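Local coordinates for Xaa-Pro aminopeptidase (PDB 4RGZ), which probably removes residues next to proline from short peptides as a zinc-dependent aminopeptidase or prolidase of the M24 family, at residues V159-I164 against N359-L364; V222-Y227 against D237-V242. All coordinates share one frame; numbering follows the deposited sequence.

Interaction 1 of 2, residues V159-I164 against N359-L364; sequences VFYRFI and NADREL
The methyl of Ala360 sits over one face of the Phe160 ring, its CB 3.8 Å from the ring centroid and 26° off the normal, displaced toward the CD2 side in a CH-pi contact. Phe160 carries CG anti to its own amide nitrogen (chi1 176°), which swings the ring off the helix toward the loop, while Ile164 CG1 from the next turn backs the opposite face. This is the closely fitted, buried half of the contact. In the C-terminal domain, whose M24 family is known for the pita-bread fold, it joins the C-terminal part of helix 143-164 to the loop between strands 353-356 and 365-366; Tyr227 of strand 222-231 adds a further neighbour to Phe160. An alanine at Phe160 would remove the ring and is likely to leave the Ala360 methyl without its aromatic floor, opening a gap between helix and loop. The side of Tyr161 and Asp361 is partly open to solvent, and no hydrogen bond bridges the segments. There Asp361 OD1 meets the Tyr161 edge in the ring plane near CE1, the carboxylate turned almost perpendicular to the ring (87°). Tyr161 OH lies 3.6 Å from Ala360 CA.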
ATOM      1  N   VAL A 159     -16.591  14.256   8.112  1.00 42.44           N
ATOM      2  CA  VAL A 159     -16.627  12.849   8.512  1.00 39.18           C
ATOM      3  C   VAL A 159     -16.764  12.735  10.045  1.00 38.30           C
ATOM      4  O   VAL A 159     -17.702  12.119  10.550  1.00 37.89           O
ATOM      5  CB  VAL A 159     -15.389  12.101   7.944  1.00 35.62           C
ATOM      6  CG1 VAL A 159     -15.231  10.714   8.533  1.00 32.13           C
ATOM      7  CG2 VAL A 159     -15.489  12.026   6.421  1.00 36.80           C
ATOM      8  N   PHE A 160     -15.883  13.385  10.786  1.00 37.03           N
ATOM      9  CA  PHE A 160     -16.072  13.468  12.232  1.00 37.37           C
ATOM     10  C   PHE A 160     -17.521  13.648  12.700  1.00 40.56           C
ATOM     11  O   PHE A 160     -17.969  12.884  13.559  1.00 41.43           O
ATOM     12  CB  PHE A 160     -15.197  14.554  12.845  1.00 36.53           C
ATOM     13  CG  PHE A 160     -15.427  14.739  14.301  1.00 36.62           C
ATOM     14  CD1 PHE A 160     -14.869  13.882  15.204  1.00 34.44           C
ATOM     15  CD2 PHE A 160     -16.241  15.759  14.763  1.00 40.68           C
ATOM     16  CE1 PHE A 160     -15.079  14.038  16.551  1.00 35.86           C
ATOM     17  CE2 PHE A 160     -16.460  15.933  16.115  1.00 41.28           C
ATOM     18  CZ  PHE A 160     -15.884  15.060  17.017  1.00 38.98           C
ATOM     19  N   TYR A 161     -18.246  14.636  12.168  1.00 42.74           N
ATOM     20  CA  TYR A 161     -19.605  14.917  12.644  1.00 46.39           C
ATOM     21  C   TYR A 161     -20.571  13.827  12.246  1.00 48.94           C
ATOM     22  O   TYR A 161     -21.353  13.349  13.064  1.00 51.84           O
ATOM     23  CB  TYR A 161     -20.138  16.292  12.165  1.00 49.96           C
ATOM     24  CG  TYR A 161     -19.286  17.447  12.635  1.00 50.48           C
ATOM     25  CD1 TYR A 161     -19.080  17.658  14.004  1.00 48.86           C
ATOM     26  CD2 TYR A 161     -18.631  18.302  11.721  1.00 50.37           C
ATOM     27  CE1 TYR A 161     -18.278  18.685  14.452  1.00 48.96           C
ATOM     28  CE2 TYR A 161     -17.804  19.336  12.178  1.00 50.20           C
ATOM     29  CZ  TYR A 161     -17.639  19.523  13.548  1.00 49.27           C
ATOM     30  OH  TYR A 161     -16.845  20.523  14.063  1.00 48.41           O
ATOM     31  N   ARG A 162     -20.531  13.426  10.981  1.00 49.01           N
ATOM     32  CA  ARG A 162     -21.465  12.424  10.510  1.00 49.84           C
ATOM     33  C   ARG A 162     -21.208  11.133  11.289  1.00 46.28           C
ATOM     34  O   ARG A 162     -22.144  10.419  11.647  1.00 47.77           O
ATOM     35  CB  ARG A 162     -21.377  12.249   8.993  1.00 51.14           C
ATOM     36  CG  ARG A 162     -22.750  12.154   8.318  1.00 57.89           C
ATOM     37  CD  ARG A 162     -22.676  12.839   6.971  1.00 61.52           C
ATOM     38  NE  ARG A 162     -23.627  12.324   5.990  1.00 67.15           N
ATOM     39  CZ  ARG A 162     -23.332  11.564   4.921  1.00 67.53           C
ATOM     40  NH1 ARG A 162     -22.080  11.166   4.652  1.00 63.23           N
ATOM     41  NH2 ARG A 162     -24.322  11.192   4.113  1.00 69.21           N
ATOM     42  N   PHE A 163     -19.936  10.889  11.598  1.00 42.09           N
ATOM     43  CA  PHE A 163     -19.513   9.750  12.416  1.00 40.04           C
ATOM     44  C   PHE A 163     -20.147   9.752  13.777  1.00 39.95           C
ATOM     45  O   PHE A 163     -21.046   8.959  14.012  1.00 42.66           O
ATOM     46  CB  PHE A 163     -17.987   9.683  12.573  1.00 37.50           C
ATOM     47  CG  PHE A 163     -17.507   8.402  13.165  1.00 35.63           C
ATOM     48  CD1 PHE A 163     -17.778   7.192  12.540  1.00 36.65           C
ATOM     49  CD2 PHE A 163     -16.820   8.401  14.356  1.00 34.58           C
ATOM     50  CE1 PHE A 163     -17.358   6.001  13.092  1.00 35.69           C
ATOM     51  CE2 PHE A 163     -16.379   7.216  14.914  1.00 33.92           C
ATOM     52  CZ  PHE A 163     -16.652   6.019  14.281  1.00 34.59           C
ATOM     53  N   ILE A 164     -19.689  10.647  14.650  1.00 38.97           N
ATOM     54  CA  ILE A 164     -20.237  10.786  16.008  1.00 40.87           C
ATOM     55  C   ILE A 164     -21.724  11.094  16.074  1.00 45.69           C
ATOM     56  O   ILE A 164     -22.262  11.189  17.170  1.00 49.75           O
ATOM     57  CB  ILE A 164     -19.509  11.839  16.883  1.00 39.31           C
ATOM     58  CG1 ILE A 164     -19.806  13.278  16.405  1.00 41.04           C
ATOM     59  CG2 ILE A 164     -18.021  11.532  17.007  1.00 35.03           C
ATOM     60  CD1 ILE A 164     -19.536  14.361  17.432  1.00 39.90           C
ATOM     61  N   ASN A 359     -10.631  21.286  12.600  1.00 39.76           N
ATOM     62  CA  ASN A 359     -11.280  22.044  13.647  1.00 42.23           C
ATOM     63  C   ASN A 359     -12.405  21.352  14.368  1.00 41.60           C
ATOM     64  O   ASN A 359     -13.184  22.008  15.038  1.00 44.15           O
ATOM     65  CB  ASN A 359     -11.832  23.342  13.049  1.00 49.39           C
ATOM     66  CG  ASN A 359     -10.790  24.443  12.960  1.00 51.94           C
ATOM     67  OD1 ASN A 359      -9.915  24.596  13.831  1.00 50.93           O
ATOM     68  ND2 ASN A 359     -10.887  25.222  11.905  1.00 55.15           N
ATOM     69  N   ALA A 360     -12.531  20.046  14.207  1.00 40.78           N
ATOM     70  CA  ALA A 360     -13.576  19.262  14.894  1.00 41.24           C
ATOM     71  C   ALA A 360     -13.479  19.457  16.416  1.00 40.93           C
ATOM     72  O   ALA A 360     -12.391  19.685  16.941  1.00 38.79           O
ATOM     73  CB  ALA A 360     -13.428  17.785  14.538  1.00 38.48           C
ATOM     74  N   ASP A 361     -14.617  19.392  17.108  1.00 44.13           N
ATOM     75  CA  ASP A 361     -14.672  19.489  18.573  1.00 44.24           C
ATOM     76  C   ASP A 361     -13.508  18.720  19.270  1.00 41.18           C
ATOM     77  O   ASP A 361     -13.234  17.548  18.965  1.00 38.88           O
ATOM     78  CB  ASP A 361     -16.011  18.939  19.099  1.00 47.59           C
ATOM     79  CG  ASP A 361     -17.241  19.619  18.495  1.00 53.41           C
ATOM     80  OD1 ASP A 361     -17.541  19.403  17.308  1.00 54.08           O
ATOM     81  OD2 ASP A 361     -17.949  20.346  19.224  1.00 57.95           O
ATOM     82  N   ARG A 362     -12.844  19.392  20.203  1.00 40.09           N
ATOM     83  CA  ARG A 362     -11.824  18.788  21.057  1.00 37.74           C
ATOM     84  C   ARG A 362     -12.324  18.511  22.501  1.00 39.45           C
ATOM     85  O   ARG A 362     -11.618  17.914  23.301  1.00 38.13           O
ATOM     86  CB  ARG A 362     -10.548  19.655  21.055  1.00 37.53           C
ATOM     87  CG  ARG A 362      -9.760  19.565  19.740  1.00 37.35           C
ATOM     88  CD  ARG A 362      -8.678  20.625  19.586  1.00 39.08           C
ATOM     89  NE  ARG A 362      -9.180  21.893  19.036  1.00 47.15           N
ATOM     90  CZ  ARG A 362      -9.334  22.152  17.732  1.00 49.97           C
ATOM     91  NH1 ARG A 362      -9.013  21.243  16.815  1.00 51.45           N
ATOM     92  NH2 ARG A 362      -9.797  23.326  17.336  1.00 55.00           N
ATOM     93  N   GLU A 363     -13.542  18.942  22.839  1.00 42.74           N
ATOM     94  CA  GLU A 363     -14.111  18.657  24.148  1.00 44.44           C
ATOM     95  C   GLU A 363     -14.488  17.176  24.256  1.00 43.31           C
ATOM     96  O   GLU A 363     -14.691  16.508  23.243  1.00 43.64           O
ATOM     97  CB  GLU A 363     -15.299  19.575  24.449  1.00 49.40           C
ATOM     98  CG  GLU A 363     -16.603  19.296  23.704  1.00 52.45           C
ATOM     99  CD  GLU A 363     -16.655  19.867  22.278  1.00 54.52           C
ATOM    100  OE1 GLU A 363     -17.773  19.857  21.688  1.00 57.04           O
ATOM    101  OE2 GLU A 363     -15.591  20.303  21.738  1.00 52.15           O
ATOM    102  N   LEU A 364     -14.547  16.654  25.472  1.00 43.04           N
ATOM    103  CA  LEU A 364     -14.937  15.267  25.663  1.00 42.27           C
ATOM    104  C   LEU A 364     -16.436  15.030  25.407  1.00 43.09           C
ATOM    105  O   LEU A 364     -17.278  15.485  26.179  1.00 46.20           O
ATOM    106  CB  LEU A 364     -14.529  14.761  27.066  1.00 42.59           C
ATOM    107  CG  LEU A 364     -14.954  13.297  27.328  1.00 42.98           C
ATOM    108  CD1 LEU A 364     -14.440  12.348  26.253  1.00 38.91           C
ATOM    109  CD2 LEU A 364     -14.495  12.847  28.706  1.00 44.69           C
TER

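Interaction 2 of 2, residues V222-Y227 against D237-V242; sequences VVIFDY and DVTRTV. With ZN (zinc ion), chain E.
Asp226, on strand 222-227, and Asp237, just before strand 238-242, bind one zinc ion, each through OD1 at 2.1 Å. A water completes part of the shell, also 2.1 Å from the zinc, and Glu344 supplies a further ligand. Both carboxylates are essentially monodentate, with Asp226 OD2 left 2.9 Å from the metal and paired instead in a salt bridge with Arg342. In both aspartates CG lies opposite the main-chain nitrogen (chi1 -174°), a torsion that brings the two OD1 atoms together at the metal. Behind them Thr239 stands on the same face as Asp226, and its OG1 is hydrogen-bonded to Glu344, so a second-shell hydroxyl fixes a first-shell ligand.

The scaffold is an antiparallel beta hairpin, the strand axes 4.7 Å apart at 166°. Six backbone hydrogen bonds join Val223 with Val242, Phe225 with Arg240 and Tyr227 with Val238, reciprocally within each hydrogen-bonded pair. Asp226 and Thr239 form the non-hydrogen-bonded pair between the last two of these, and Ile224 and Thr241 the one between the first two. On the face away from the zinc, Val238 CG1 lies over the Tyr227 ring, 3.7 Å from its centroid in a CH-pi contact, and Val242 CG1 meets the Phe225 ring at its edge, 3.7 Å from CE1; Tyr227 OH is held by the carbonyl of Val156 in helix 143-164. Arg240 folds back to give NH1 to Thr239 O at 3.0 Å and also reaches the Glu344 carbonyl and Asp345.

The M24 family typically holds a two-metal centre; here a second zinc is about 7 Å from the Asp237 side chain, too far to be bound by it. Several carboxylates crowd one cation here, so zinc and Arg342 probably offset their charge, and the metal is likely to polarise the bound water.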
ATOM      1  N   VAL A 222     -14.232   4.191  26.227  1.00 39.73           N
ATOM      2  CA  VAL A 222     -13.688   5.286  25.461  1.00 36.11           C
ATOM      3  C   VAL A 222     -13.162   4.761  24.122  1.00 35.88           C
ATOM      4  O   VAL A 222     -12.596   3.675  24.033  1.00 36.89           O
ATOM      5  CB  VAL A 222     -12.702   6.185  26.210  1.00 35.00           C
ATOM      6  CG1 VAL A 222     -12.430   5.694  27.601  1.00 37.17           C
ATOM      7  CG2 VAL A 222     -11.435   6.443  25.418  1.00 31.76           C
ATOM      8  N   VAL A 223     -13.427   5.523  23.068  1.00 34.43           N
ATOM      9  CA  VAL A 223     -13.152   5.107  21.718  1.00 32.76           C
ATOM     10  C   VAL A 223     -12.385   6.197  21.001  1.00 29.84           C
ATOM     11  O   VAL A 223     -12.855   7.337  20.885  1.00 29.50           O
ATOM     12  CB  VAL A 223     -14.446   4.816  20.939  1.00 34.44           C
ATOM     13  CG1 VAL A 223     -14.124   4.184  19.589  1.00 33.75           C
ATOM     14  CG2 VAL A 223     -15.357   3.905  21.740  1.00 36.52           C
ATOM     15  N   ILE A 224     -11.185   5.819  20.591  1.00 27.57           N
ATOM     16  CA  ILE A 224     -10.290   6.622  19.813  1.00 26.42           C
ATOM     17  C   ILE A 224     -10.533   6.309  18.355  1.00 27.73           C
ATOM     18  O   ILE A 224     -10.669   5.131  17.976  1.00 29.58           O
ATOM     19  CB  ILE A 224      -8.854   6.220  20.120  1.00 25.71           C
ATOM     20  CG1 ILE A 224      -8.580   6.374  21.607  1.00 26.72           C
ATOM     21  CG2 ILE A 224      -7.845   6.978  19.245  1.00 24.50           C
ATOM     22  CD1 ILE A 224      -7.117   6.128  21.958  1.00 27.74           C
ATOM     23  N   PHE A 225     -10.616   7.348  17.533  1.00 27.21           N
ATOM     24  CA  PHE A 225     -10.685   7.150  16.077  1.00 27.47           C
ATOM     25  C   PHE A 225      -9.771   8.097  15.276  1.00 25.76           C
ATOM     26  O   PHE A 225      -9.708   9.302  15.530  1.00 26.17           O
ATOM     27  CB  PHE A 225     -12.123   7.059  15.560  1.00 28.32           C
ATOM     28  CG  PHE A 225     -13.006   8.184  15.971  1.00 30.99           C
ATOM     29  CD1 PHE A 225     -13.381   8.357  17.305  1.00 32.31           C
ATOM     30  CD2 PHE A 225     -13.517   9.069  15.007  1.00 33.12           C
ATOM     31  CE1 PHE A 225     -14.231   9.400  17.666  1.00 35.06           C
ATOM     32  CE2 PHE A 225     -14.366  10.126  15.356  1.00 33.47           C
ATOM     33  CZ  PHE A 225     -14.735  10.282  16.679  1.00 36.00           C
ATOM     34  N   ASP A 226      -9.022   7.506  14.353  1.00 25.42           N
ATOM     35  CA  ASP A 226      -7.839   8.131  13.771  1.00 24.85           C
ATOM     36  C   ASP A 226      -7.893   7.751  12.294  1.00 25.29           C
ATOM     37  O   ASP A 226      -7.965   6.565  11.950  1.00 25.34           O
ATOM     38  CB  ASP A 226      -6.597   7.574  14.479  1.00 25.41           C
ATOM     39  CG  ASP A 226      -5.282   8.240  14.068  1.00 26.16           C
ATOM     40  OD1 ASP A 226      -5.257   9.079  13.138  1.00 26.74           O
ATOM     41  OD2 ASP A 226      -4.234   7.922  14.713  1.00 26.05           O
ATOM     42  N   TYR A 227      -7.927   8.759  11.424  1.00 24.80           N
ATOM     43  CA  TYR A 227      -8.191   8.518  10.009  1.00 25.84           C
ATOM     44  C   TYR A 227      -7.679   9.690   9.220  1.00 26.52           C
ATOM     45  O   TYR A 227      -7.119  10.636   9.795  1.00 27.97           O
ATOM     46  CB  TYR A 227      -9.700   8.263   9.747  1.00 26.86           C
ATOM     47  CG  TYR A 227     -10.613   9.358  10.247  1.00 27.93           C
ATOM     48  CD1 TYR A 227     -10.800   9.586  11.613  1.00 26.75           C
ATOM     49  CD2 TYR A 227     -11.280  10.202   9.349  1.00 29.47           C
ATOM     50  CE1 TYR A 227     -11.625  10.609  12.058  1.00 27.22           C
ATOM     51  CE2 TYR A 227     -12.093  11.229   9.797  1.00 28.60           C
ATOM     52  CZ  TYR A 227     -12.272  11.433  11.135  1.00 28.14           C
ATOM     53  OH  TYR A 227     -13.103  12.473  11.564  1.00 28.75           O
ATOM     54  N   ASP A 237      -5.017  13.924   8.501  1.00 27.30           N
ATOM     55  CA  ASP A 237      -4.779  12.939   9.556  1.00 26.41           C
ATOM     56  C   ASP A 237      -5.331  13.524  10.859  1.00 26.91           C
ATOM     57  O   ASP A 237      -4.751  14.447  11.468  1.00 26.36           O
ATOM     58  CB  ASP A 237      -3.267  12.688   9.677  1.00 27.42           C
ATOM     59  CG  ASP A 237      -2.911  11.583  10.650  1.00 29.66           C
ATOM     60  OD1 ASP A 237      -3.824  10.875  11.162  1.00 30.58           O
ATOM     61  OD2 ASP A 237      -1.695  11.421  10.925  1.00 29.69           O
ATOM     62  N   VAL A 238      -6.453  12.984  11.304  1.00 25.46           N
ATOM     63  CA  VAL A 238      -7.056  13.481  12.498  1.00 24.57           C
ATOM     64  C   VAL A 238      -7.325  12.299  13.428  1.00 25.89           C
ATOM     65  O   VAL A 238      -7.524  11.148  12.956  1.00 26.83           O
ATOM     66  CB  VAL A 238      -8.332  14.254  12.118  1.00 24.77           C
ATOM     67  CG1 VAL A 238      -9.428  13.320  11.671  1.00 24.48           C
ATOM     68  CG2 VAL A 238      -8.786  15.154  13.244  1.00 24.31           C
ATOM     69  N   THR A 239      -7.286  12.576  14.733  1.00 26.03           N
ATOM     70  CA  THR A 239      -7.668  11.636  15.777  1.00 26.63           C
ATOM     71  C   THR A 239      -8.619  12.344  16.764  1.00 27.70           C
ATOM     72  O   THR A 239      -8.378  13.480  17.174  1.00 25.46           O
ATOM     73  CB  THR A 239      -6.425  11.133  16.578  1.00 27.67           C
ATOM     74  OG1 THR A 239      -5.473  10.498  15.720  1.00 26.93           O
ATOM     75  CG2 THR A 239      -6.821  10.140  17.638  1.00 26.67           C
ATOM     76  N   ARG A 240      -9.690  11.668  17.164  1.00 28.43           N
ATOM     77  CA  ARG A 240     -10.544  12.210  18.217  1.00 30.62           C
ATOM     78  C   ARG A 240     -10.970  11.108  19.198  1.00 32.62           C
ATOM     79  O   ARG A 240     -11.015   9.920  18.845  1.00 32.56           O
ATOM     80  CB  ARG A 240     -11.766  12.920  17.616  1.00 31.61           C
ATOM     81  CG  ARG A 240     -11.426  14.233  16.913  1.00 32.40           C
ATOM     82  CD  ARG A 240     -11.006  15.329  17.916  1.00 32.94           C
ATOM     83  NE  ARG A 240     -10.861  16.647  17.301  1.00 33.16           N
ATOM     84  CZ  ARG A 240      -9.769  17.113  16.686  1.00 31.54           C
ATOM     85  NH1 ARG A 240      -8.668  16.379  16.576  1.00 29.31           N
ATOM     86  NH2 ARG A 240      -9.788  18.331  16.168  1.00 32.08           N
ATOM     87  N   THR A 241     -11.292  11.500  20.424  1.00 33.19           N
ATOM     88  CA  THR A 241     -11.651  10.536  21.444  1.00 33.18           C
ATOM     89  C   THR A 241     -12.996  10.872  22.045  1.00 33.59           C
ATOM     90  O   THR A 241     -13.231  11.998  22.452  1.00 33.16           O
ATOM     91  CB  THR A 241     -10.554  10.463  22.516  1.00 33.98           C
ATOM     92  OG1 THR A 241      -9.355   9.994  21.902  1.00 34.79           O
ATOM     93  CG2 THR A 241     -10.919   9.538  23.640  1.00 34.02           C
ATOM     94  N   VAL A 242     -13.868   9.867  22.080  1.00 34.38           N
ATOM     95  CA  VAL A 242     -15.226  10.019  22.580  1.00 37.06           C
ATOM     96  C   VAL A 242     -15.529   8.918  23.602  1.00 39.20           C
ATOM     97  O   VAL A 242     -14.851   7.896  23.610  1.00 38.80           O
ATOM     98  CB  VAL A 242     -16.277   9.982  21.430  1.00 37.70           C
ATOM     99  CG1 VAL A 242     -16.038  11.113  20.429  1.00 36.21           C
ATOM    100  CG2 VAL A 242     -16.339   8.611  20.732  1.00 36.32           C
TER
HETATM  101 ZN    ZN E 401      -3.405  10.109  13.031  1.00 50.00          ZN
HETATM  102  O   HOH W   1      -1.416   9.544  13.346  1.00 32.51           O

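How the interactions relate
Interaction 2 is nested within the stretch of chain that interaction 1 closes, and their centres are 9 Å apart on the same side of the chain's centre. Arg240 of 237-242 links them: its NH2 makes a probable hydrogen bond of 3.0 Å to Ala360 O, and its NE a weak one to Asp361 O. On the helix side, Phe160 and Phe163 pack against Tyr227 and Phe225, on the sheet face that turns away from the metal. Interaction 2 holds zinc ligands directly, whereas interaction 1 lies in an outer layer, the Phe160 side chain about 12 Å from a bound zinc and about 10 Å from that of Asp226.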